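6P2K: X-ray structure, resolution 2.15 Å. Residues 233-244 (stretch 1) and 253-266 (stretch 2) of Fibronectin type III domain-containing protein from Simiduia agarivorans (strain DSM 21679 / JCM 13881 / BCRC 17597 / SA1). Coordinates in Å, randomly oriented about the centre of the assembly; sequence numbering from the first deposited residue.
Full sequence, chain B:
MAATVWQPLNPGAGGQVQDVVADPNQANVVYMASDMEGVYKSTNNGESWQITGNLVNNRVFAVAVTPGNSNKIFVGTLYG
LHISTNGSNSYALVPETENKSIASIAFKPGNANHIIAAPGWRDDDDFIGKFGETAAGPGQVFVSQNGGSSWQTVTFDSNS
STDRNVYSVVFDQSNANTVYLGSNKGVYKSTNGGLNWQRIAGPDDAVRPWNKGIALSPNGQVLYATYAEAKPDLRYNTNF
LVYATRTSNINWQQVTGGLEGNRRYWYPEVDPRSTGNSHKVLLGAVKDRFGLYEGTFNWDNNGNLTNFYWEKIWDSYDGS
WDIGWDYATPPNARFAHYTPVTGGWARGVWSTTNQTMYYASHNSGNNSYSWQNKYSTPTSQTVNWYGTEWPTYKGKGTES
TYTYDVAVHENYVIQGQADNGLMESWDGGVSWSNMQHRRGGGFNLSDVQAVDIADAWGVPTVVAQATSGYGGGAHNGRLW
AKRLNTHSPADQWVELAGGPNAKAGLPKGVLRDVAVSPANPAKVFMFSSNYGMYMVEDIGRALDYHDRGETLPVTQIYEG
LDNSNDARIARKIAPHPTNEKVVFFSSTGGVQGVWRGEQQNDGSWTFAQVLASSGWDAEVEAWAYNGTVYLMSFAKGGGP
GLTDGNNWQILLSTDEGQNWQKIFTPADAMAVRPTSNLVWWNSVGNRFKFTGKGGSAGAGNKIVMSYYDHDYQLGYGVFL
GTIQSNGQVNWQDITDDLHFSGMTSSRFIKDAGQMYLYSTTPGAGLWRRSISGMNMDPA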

ATOM      1  N   ASP B 233     -11.072 -54.097  15.618  1.00 80.82           N
ATOM      2  CA  ASP B 233     -11.023 -52.701  15.202  1.00 72.14           C
ATOM      3  C   ASP B 233      -9.590 -52.185  15.274  1.00 67.88           C
ATOM      4  O   ASP B 233      -8.980 -52.168  16.350  1.00 68.00           O
ATOM      5  CB  ASP B 233     -11.950 -51.856  16.072  1.00 72.24           C
ATOM      6  CG  ASP B 233     -12.305 -50.527  15.429  1.00 69.34           C
ATOM      7  OD1 ASP B 233     -11.518 -50.035  14.590  1.00 66.64           O
ATOM      8  OD2 ASP B 233     -13.378 -49.977  15.756  1.00 69.51           O
ATOM      9  N   LEU B 234      -9.063 -51.750  14.128  1.00 61.35           N
ATOM     10  CA  LEU B 234      -7.692 -51.261  14.057  1.00 56.86           C
ATOM     11  C   LEU B 234      -7.499 -49.946  14.801  1.00 53.65           C
ATOM     12  O   LEU B 234      -6.363 -49.603  15.144  1.00 49.83           O
ATOM     13  CB  LEU B 234      -7.281 -51.090  12.594  1.00 54.73           C
ATOM     14  CG  LEU B 234      -5.826 -51.388  12.246  1.00 53.28           C
ATOM     15  CD1 LEU B 234      -5.560 -52.886  12.289  1.00 54.63           C
ATOM     16  CD2 LEU B 234      -5.500 -50.818  10.875  1.00 53.11           C
ATOM     17  N   ARG B 235      -8.578 -49.203  15.055  1.00 54.72           N
ATOM     18  CA  ARG B 235      -8.455 -47.920  15.736  1.00 56.21           C
ATOM     19  C   ARG B 235      -8.042 -48.072  17.193  1.00 57.03           C
ATOM     20  O   ARG B 235      -7.531 -47.114  17.783  1.00 59.92           O
ATOM     21  CB  ARG B 235      -9.774 -47.156  15.629  1.00 62.18           C
ATOM     22  CG  ARG B 235     -10.283 -47.054  14.198  1.00 70.15           C
ATOM     23  CD  ARG B 235     -11.398 -46.034  14.051  1.00 77.02           C
ATOM     24  NE  ARG B 235     -12.707 -46.601  14.366  1.00 83.72           N
ATOM     25  CZ  ARG B 235     -13.424 -47.344  13.528  1.00 87.02           C
ATOM     26  NH1 ARG B 235     -12.960 -47.621  12.315  1.00 84.67           N
ATOM     27  NH2 ARG B 235     -14.606 -47.812  13.905  1.00 90.01           N
ATOM     28  N   TYR B 236      -8.239 -49.252  17.783  1.00 56.07           N
ATOM     29  CA  TYR B 236      -7.854 -49.508  19.166  1.00 61.69           C
ATOM     30  C   TYR B 236      -6.859 -50.657  19.273  1.00 60.56           C
ATOM     31  O   TYR B 236      -6.678 -51.225  20.353  1.00 67.33           O
ATOM     32  CB  TYR B 236      -9.099 -49.770  20.015  1.00 66.24           C
ATOM     33  CG  TYR B 236     -10.169 -48.734  19.770  1.00 69.89           C
ATOM     34  CD1 TYR B 236     -10.034 -47.442  20.261  1.00 72.43           C
ATOM     35  CD2 TYR B 236     -11.296 -49.034  19.017  1.00 70.61           C
ATOM     36  CE1 TYR B 236     -10.999 -46.485  20.026  1.00 74.80           C
ATOM     37  CE2 TYR B 236     -12.267 -48.084  18.776  1.00 73.62           C
ATOM     38  CZ  TYR B 236     -12.114 -46.811  19.283  1.00 76.88           C
ATOM     39  OH  TYR B 236     -13.078 -45.860  19.046  1.00 81.33           O
ATOM     40  N   ASN B 237      -6.214 -51.007  18.162  1.00 54.65           N
ATOM     41  CA  ASN B 237      -5.134 -51.992  18.122  1.00 52.19           C
ATOM     42  C   ASN B 237      -3.953 -51.281  17.467  1.00 49.16           C
ATOM     43  O   ASN B 237      -3.862 -51.220  16.238  1.00 47.18           O
ATOM     44  CB  ASN B 237      -5.553 -53.242  17.351  1.00 50.38           C
ATOM     45  CG  ASN B 237      -4.615 -54.411  17.574  1.00 50.37           C
ATOM     46  OD1 ASN B 237      -3.635 -54.307  18.310  1.00 52.47           O
ATOM     47  ND2 ASN B 237      -4.914 -55.536  16.936  1.00 45.32           N
ATOM     48  N   THR B 238      -3.058 -50.733  18.291  1.00 48.41           N
ATOM     49  CA  THR B 238      -2.043 -49.803  17.823  1.00 44.52           C
ATOM     50  C   THR B 238      -0.610 -50.280  18.013  1.00 45.19           C
ATOM     51  O   THR B 238       0.307 -49.633  17.493  1.00 42.73           O
ATOM     52  CB  THR B 238      -2.201 -48.450  18.535  1.00 46.22           C
ATOM     53  OG1 THR B 238      -1.756 -48.570  19.893  1.00 46.05           O
ATOM     54  CG2 THR B 238      -3.659 -48.016  18.532  1.00 48.31           C
ATOM     55  N   ASN B 239      -0.385 -51.376  18.732  1.00 46.50           N
ATOM     56  CA  ASN B 239       0.955 -51.797  19.140  1.00 45.14           C
ATOM     57  C   ASN B 239       1.277 -53.145  18.497  1.00 46.12           C
ATOM     58  O   ASN B 239       1.036 -54.200  19.087  1.00 46.61           O
ATOM     59  CB  ASN B 239       1.046 -51.865  20.671  1.00 45.92           C
ATOM     60  CG  ASN B 239       2.463 -52.097  21.165  1.00 46.84           C
ATOM     61  OD1 ASN B 239       3.433 -51.710  20.516  1.00 45.73           O
ATOM     62  ND2 ASN B 239       2.586 -52.727  22.328  1.00 49.85           N
ATOM     63  N   PHE B 240       1.826 -53.105  17.284  1.00 44.40           N
ATOM     64  CA  PHE B 240       2.314 -54.303  16.613  1.00 42.03           C
ATOM     65  C   PHE B 240       3.803 -54.438  16.898  1.00 44.87           C
ATOM     66  O   PHE B 240       4.554 -53.465  16.765  1.00 45.27           O
ATOM     67  CB  PHE B 240       2.083 -54.239  15.099  1.00 40.77           C
ATOM     68  CG  PHE B 240       0.632 -54.165  14.681  1.00 41.60           C
ATOM     69  CD1 PHE B 240      -0.392 -54.043  15.610  1.00 42.83           C
ATOM     70  CD2 PHE B 240       0.298 -54.220  13.336  1.00 36.19           C
ATOM     71  CE1 PHE B 240      -1.715 -53.973  15.203  1.00 43.57           C
ATOM     72  CE2 PHE B 240      -1.018 -54.150  12.923  1.00 39.19           C
ATOM     73  CZ  PHE B 240      -2.027 -54.029  13.858  1.00 41.95           C
ATOM     74  N   LEU B 241       4.234 -55.635  17.283  1.00 45.88           N
ATOM     75  CA  LEU B 241       5.621 -55.861  17.659  1.00 48.27           C
ATOM     76  C   LEU B 241       6.327 -56.727  16.622  1.00 42.53           C
ATOM     77  O   LEU B 241       5.724 -57.607  16.006  1.00 43.20           O
ATOM     78  CB  LEU B 241       5.718 -56.503  19.045  1.00 49.55           C
ATOM     79  CG  LEU B 241       5.350 -55.532  20.169  1.00 48.86           C
ATOM     80  CD1 LEU B 241       5.462 -56.188  21.532  1.00 48.51           C
ATOM     81  CD2 LEU B 241       6.223 -54.284  20.090  1.00 43.40           C
ATOM     82  N   VAL B 242       7.618 -56.460  16.440  1.00 41.94           N
ATOM     83  CA  VAL B 242       8.421 -57.059  15.380  1.00 41.74           C
ATOM     84  C   VAL B 242       9.335 -58.111  15.986  1.00 48.62           C
ATOM     85  O   VAL B 242       9.966 -57.879  17.025  1.00 48.25           O
ATOM     86  CB  VAL B 242       9.236 -55.988  14.630  1.00 42.67           C
ATOM     87  CG1 VAL B 242       9.792 -56.555  13.333  1.00 42.25           C
ATOM     88  CG2 VAL B 242       8.375 -54.763  14.366  1.00 37.12           C
ATOM     89  N   TYR B 243       9.415 -59.267  15.330  1.00 51.29           N
ATOM     90  CA  TYR B 243      10.180 -60.391  15.842  1.00 53.09           C
ATOM     91  C   TYR B 243      10.972 -61.028  14.714  1.00 48.73           C
ATOM     92  O   TYR B 243      10.720 -60.795  13.529  1.00 48.81           O
ATOM     93  CB  TYR B 243       9.279 -61.445  16.495  1.00 54.44           C
ATOM     94  CG  TYR B 243       8.453 -60.943  17.654  1.00 55.70           C
ATOM     95  CD1 TYR B 243       7.234 -60.314  17.442  1.00 49.84           C
ATOM     96  CD2 TYR B 243       8.886 -61.116  18.964  1.00 53.69           C
ATOM     97  CE1 TYR B 243       6.472 -59.863  18.499  1.00 50.39           C
ATOM     98  CE2 TYR B 243       8.130 -60.668  20.030  1.00 54.22           C
ATOM     99  CZ  TYR B 243       6.924 -60.042  19.790  1.00 52.58           C
ATOM    100  OH  TYR B 243       6.165 -59.592  20.844  1.00 56.39           O
ATOM    101  N   ALA B 244      11.938 -61.853  15.105  1.00 54.27           N
ATOM    102  CA  ALA B 244      12.742 -62.616  14.169  1.00 52.11           C
ATOM    103  C   ALA B 244      13.025 -63.981  14.766  1.00 59.70           C
ATOM    104  O   ALA B 244      13.201 -64.120  15.981  1.00 57.67           O
ATOM    105  CB  ALA B 244      14.061 -61.910  13.837  1.00 51.04           C
ATOM    106  N   GLN B 253      12.930 -63.796  18.645  1.00 61.83           N
ATOM    107  CA  GLN B 253      13.593 -62.705  19.332  1.00 62.03           C
ATOM    108  C   GLN B 253      12.889 -61.429  18.922  1.00 59.46           C
ATOM    109  O   GLN B 253      12.761 -61.166  17.723  1.00 55.47           O
ATOM    110  CB  GLN B 253      15.053 -62.637  18.905  1.00 65.85           C
ATOM    111  CG  GLN B 253      15.710 -63.998  18.897  1.00 79.43           C
ATOM    112  CD  GLN B 253      15.943 -64.544  20.306  1.00 92.36           C
ATOM    113  OE1 GLN B 253      15.114 -65.312  20.815  1.00 97.86           O
ATOM    114  NE2 GLN B 253      17.081 -64.189  20.927  1.00 95.13           N
ATOM    115  N   GLN B 254      12.433 -60.642  19.892  1.00 55.03           N
ATOM    116  CA  GLN B 254      11.869 -59.343  19.554  1.00 56.13           C
ATOM    117  C   GLN B 254      12.984 -58.416  19.088  1.00 56.17           C
ATOM    118  O   GLN B 254      14.051 -58.353  19.706  1.00 55.87           O
ATOM    119  CB  GLN B 254      11.137 -58.746  20.750  1.00 52.14           C
ATOM    120  CG  GLN B 254      10.469 -57.420  20.453  1.00 61.81           C
ATOM    121  CD  GLN B 254       9.720 -56.863  21.642  1.00 60.47           C
ATOM    122  OE1 GLN B 254       9.454 -55.664  21.712  1.00 58.37           O
ATOM    123  NE2 GLN B 254       9.371 -57.732  22.584  1.00 52.68           N
ATOM    124  N   VAL B 255      12.743 -57.703  17.988  1.00 53.08           N
ATOM    125  CA  VAL B 255      13.771 -56.858  17.391  1.00 51.10           C
ATOM    126  C   VAL B 255      13.207 -55.467  17.131  1.00 47.24           C
ATOM    127  O   VAL B 255      13.336 -54.927  16.027  1.00 46.88           O
ATOM    128  CB  VAL B 255      14.316 -57.493  16.097  1.00 51.63           C
ATOM    129  CG1 VAL B 255      15.317 -58.588  16.429  1.00 55.31           C
ATOM    130  CG2 VAL B 255      13.176 -58.058  15.261  1.00 51.06           C
ATOM    131  N   THR B 256      12.587 -54.874  18.149  1.00 47.34           N
ATOM    132  CA  THR B 256      11.990 -53.552  18.022  1.00 48.03           C
ATOM    133  C   THR B 256      12.900 -52.429  18.497  1.00 51.41           C
ATOM    134  O   THR B 256      12.579 -51.258  18.263  1.00 51.65           O
ATOM    135  CB  THR B 256      10.667 -53.482  18.796  1.00 47.70           C
ATOM    136  OG1 THR B 256      10.892 -53.854  20.161  1.00 50.50           O
ATOM    137  CG2 THR B 256       9.637 -54.416  18.177  1.00 46.50           C
ATOM    138  N   GLY B 257      14.012 -52.750  19.156  1.00 52.61           N
ATOM    139  CA  GLY B 257      14.937 -51.739  19.635  1.00 52.24           C
ATOM    140  C   GLY B 257      15.390 -50.790  18.547  1.00 50.97           C
ATOM    141  O   GLY B 257      16.038 -51.204  17.581  1.00 54.28           O
ATOM    142  N   GLY B 258      15.047 -49.512  18.688  1.00 47.94           N
ATOM    143  CA  GLY B 258      15.314 -48.523  17.668  1.00 42.58           C
ATOM    144  C   GLY B 258      14.105 -48.125  16.853  1.00 45.19           C
ATOM    145  O   GLY B 258      14.181 -47.146  16.098  1.00 45.51           O
ATOM    146  N   LEU B 259      13.000 -48.852  16.975  1.00 44.82           N
ATOM    147  CA  LEU B 259      11.754 -48.482  16.325  1.00 39.98           C
ATOM    148  C   LEU B 259      10.911 -47.625  17.259  1.00 37.40           C
ATOM    149  O   LEU B 259      10.957 -47.778  18.484  1.00 36.51           O
ATOM    150  CB  LEU B 259      10.963 -49.725  15.915  1.00 37.44           C
ATOM    151  CG  LEU B 259      11.593 -50.664  14.888  1.00 36.53           C
ATOM    152  CD1 LEU B 259      10.839 -51.986  14.850  1.00 37.30           C
ATOM    153  CD2 LEU B 259      11.611 -50.016  13.513  1.00 30.97           C
ATOM    154  N   GLU B 260      10.141 -46.715  16.669  1.00 33.16           N
ATOM    155  CA  GLU B 260       9.157 -45.967  17.438  1.00 33.79           C
ATOM    156  C   GLU B 260       8.192 -46.928  18.119  1.00 37.53           C
ATOM    157  O   GLU B 260       7.766 -47.926  17.532  1.00 32.40           O
ATOM    158  CB  GLU B 260       8.384 -45.010  16.534  1.00 32.49           C
ATOM    159  CG  GLU B 260       9.031 -43.652  16.338  1.00 35.99           C
ATOM    160  CD  GLU B 260       8.205 -42.761  15.434  1.00 38.30           C
ATOM    161  OE1 GLU B 260       8.772 -41.832  14.820  1.00 41.51           O
ATOM    162  OE2 GLU B 260       6.984 -42.995  15.332  1.00 39.54           O
ATOM    163  N   GLY B 261       7.858 -46.631  19.371  1.00 37.80           N
ATOM    164  CA  GLY B 261       6.924 -47.464  20.093  1.00 36.79           C
ATOM    165  C   GLY B 261       5.498 -47.279  19.613  1.00 37.92           C
ATOM    166  O   GLY B 261       5.128 -46.252  19.040  1.00 36.42           O
ATOM    167  N   ASN B 262       4.692 -48.319  19.834  1.00 40.06           N
ATOM    168  CA  ASN B 262       3.242 -48.262  19.645  1.00 42.01           C
ATOM    169  C   ASN B 262       2.871 -47.899  18.204  1.00 39.53           C
ATOM    170  O   ASN B 262       2.168 -46.922  17.942  1.00 39.85           O
ATOM    171  CB  ASN B 262       2.619 -47.276  20.642  1.00 44.14           C
ATOM    172  CG  ASN B 262       1.114 -47.428  20.755  1.00 47.18           C
ATOM    173  OD1 ASN B 262       0.583 -48.540  20.720  1.00 47.11           O
ATOM    174  ND2 ASN B 262       0.419 -46.304  20.895  1.00 47.92           N
ATOM    175  N   ARG B 263       3.351 -48.714  17.264  1.00 33.61           N
ATOM    176  CA  ARG B 263       3.067 -48.517  15.850  1.00 33.34           C
ATOM    177  C   ARG B 263       2.575 -49.816  15.229  1.00 35.64           C
ATOM    178  O   ARG B 263       2.948 -50.912  15.657  1.00 36.26           O
ATOM    179  CB  ARG B 263       4.302 -48.012  15.090  1.00 34.80           C
ATOM    180  CG  ARG B 263       4.909 -46.744  15.662  1.00 36.20           C
ATOM    181  CD  ARG B 263       3.910 -45.599  15.655  1.00 39.84           C
ATOM    182  NE  ARG B 263       4.569 -44.301  15.532  1.00 44.16           N
ATOM    183  CZ  ARG B 263       3.941 -43.168  15.226  1.00 51.43           C
ATOM    184  NH1 ARG B 263       2.630 -43.168  15.017  1.00 53.10           N
ATOM    185  NH2 ARG B 263       4.625 -42.036  15.132  1.00 53.50           N
ATOM    186  N   ARG B 264       1.737 -49.679  14.200  1.00 35.41           N
ATOM    187  CA  ARG B 264       1.095 -50.826  13.556  1.00 37.95           C
ATOM    188  C   ARG B 264       1.973 -51.384  12.433  1.00 40.11           C
ATOM    189  O   ARG B 264       1.581 -51.445  11.268  1.00 41.16           O
ATOM    190  CB  ARG B 264      -0.277 -50.427  13.027  1.00 37.71           C
ATOM    191  CG  ARG B 264      -1.227 -49.865  14.067  1.00 40.75           C
ATOM    192  CD  ARG B 264      -2.247 -48.967  13.398  1.00 42.31           C
ATOM    193  NE  ARG B 264      -3.467 -48.802  14.179  1.00 42.79           N
ATOM    194  CZ  ARG B 264      -3.868 -47.642  14.690  1.00 41.82           C
ATOM    195  NH1 ARG B 264      -3.136 -46.552  14.508  1.00 38.01           N
ATOM    196  NH2 ARG B 264      -4.994 -47.571  15.386  1.00 45.30           N
ATOM    197  N   TYR B 265       3.182 -51.800  12.810  1.00 38.34           N
ATOM    198  CA  TYR B 265       4.132 -52.327  11.838  1.00 36.68           C
ATOM    199  C   TYR B 265       3.571 -53.571  11.162  1.00 35.39           C
ATOM    200  O   TYR B 265       3.000 -54.446  11.817  1.00 34.17           O
ATOM    201  CB  TYR B 265       5.458 -52.656  12.522  1.00 38.47           C
ATOM    202  CG  TYR B 265       6.153 -51.458  13.126  1.00 31.51           C
ATOM    203  CD1 TYR B 265       6.641 -50.436  12.321  1.00 29.63           C
ATOM    204  CD2 TYR B 265       6.327 -51.351  14.500  1.00 35.21           C
ATOM    205  CE1 TYR B 265       7.281 -49.339  12.866  1.00 29.02           C
ATOM    206  CE2 TYR B 265       6.969 -50.254  15.056  1.00 37.08           C
ATOM    207  CZ  TYR B 265       7.442 -49.252  14.232  1.00 33.98           C
ATOM    208  OH  TYR B 265       8.079 -48.156  14.770  1.00 35.20           O
ATOM    209  N   TRP B 266       3.736 -53.649   9.844  1.00 32.05           N
ATOM    210  CA  TRP B 266       3.181 -54.770   9.098  1.00 34.21           C
ATOM    211  C   TRP B 266       3.940 -54.940   7.789  1.00 35.35           C
ATOM    212  O   TRP B 266       4.719 -54.076   7.377  1.00 33.43           O
ATOM    213  CB  TRP B 266       1.673 -54.582   8.871  1.00 31.87           C
ATOM    214  CG  TRP B 266       1.259 -53.619   7.774  1.00 33.15           C
ATOM    215  CD1 TRP B 266       2.034 -52.684   7.140  1.00 32.84           C
ATOM    216  CD2 TRP B 266      -0.051 -53.500   7.204  1.00 32.82           C
ATOM    217  NE1 TRP B 266       1.289 -52.007   6.204  1.00 29.17           N
ATOM    218  CE2 TRP B 266       0.006 -52.489   6.224  1.00 31.17           C
ATOM    219  CE3 TRP B 266      -1.266 -54.160   7.422  1.00 36.02           C
ATOM    220  CZ2 TRP B 266      -1.104 -52.121   5.468  1.00 30.47           C
ATOM    221  CZ3 TRP B 266      -2.364 -53.794   6.669  1.00 32.90           C
ATOM    222  CH2 TRP B 266      -2.276 -52.781   5.706  1.00 28.61           C
TER
HETATM  223  O   HOH W   1       4.977 -51.160  18.198  1.00 32.60           O
HETATM  224  O   HOH W   2       6.163 -50.560  21.484  1.00 45.30           O

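What fills the hollow formed by the turn of chain from Leu 234 to Thr 238? The side chain of Arg 264 does, and it has more of its surface covered by the other stretch than any other residue here. Its CB sets off sideways, but the extended chain carries the guanidinium in among backbone carbonyls. NH2 makes a very short hydrogen bond of 2.5 Å to Leu 234 O, while NE reaches the same Leu 234 O at 3.2 Å and Asn 237 O, also at 3.2 Å, through two weak bonds. The flat group fits snugly: Thr 238 CG2 lies over one face, 3.4 Å from Arg 264 NH2, and Arg 235 CA sits at the edge, 3.5 Å from the same nitrogen.

How does the Phe 240 ring fit against the same arginine? The ring lies under its backbone end, so that Arg 264 CA stands over one face, 3.8 Å from the ring centroid, in a CH-pi contact. At the ring's edge, Tyr 265 O comes to 3.1 Å from Phe 240 CD2. Beside this fit the backbones are joined as well, Phe 240 N donating to Arg 263 O at 3.0 Å.

Which bump does Val 242 present, and what receives it? Its CB points toward stretch 2, where the bend of the chain provides an apolar pocket. Val 242 CG2 meets Leu 259 CD1 at 3.7 Å and Tyr 265 CD2 at 4.0 Å, whereas Val 242 CG1 lies 4.2 Å from Val 255 CG2. Thr 256 closes in as well, its CG2 3.4 Å from Val 242 N. A type II turn from Thr 256 to Leu 259 brings the chain round, and the backbone angles of Gly 258 would jam a CB against the preceding carbonyl.

What holds the two ends of the contact? At one end the strands pair antiparallel: Ala 244 N donates to Gln 253 O at 2.8 Å, Gln 253 N to Ala 244 O at 2.7 Å, and Val 255 N to Val 242 O at 2.9 Å. Tyr 243 and Gln 254 share a sheet face, packing CE2 of the tyrosine 3.6 Å from CB of the glutamine. Toward the other end, Thr 238 OG1 donates a very short hydrogen bond of 2.5 Å to Asn 262 OD1. A water links the stretches nearby, from backbone to side chain: water 2 accepts from Asn 262 N and donates to Asn 239 OD1, both at 3.1 Å.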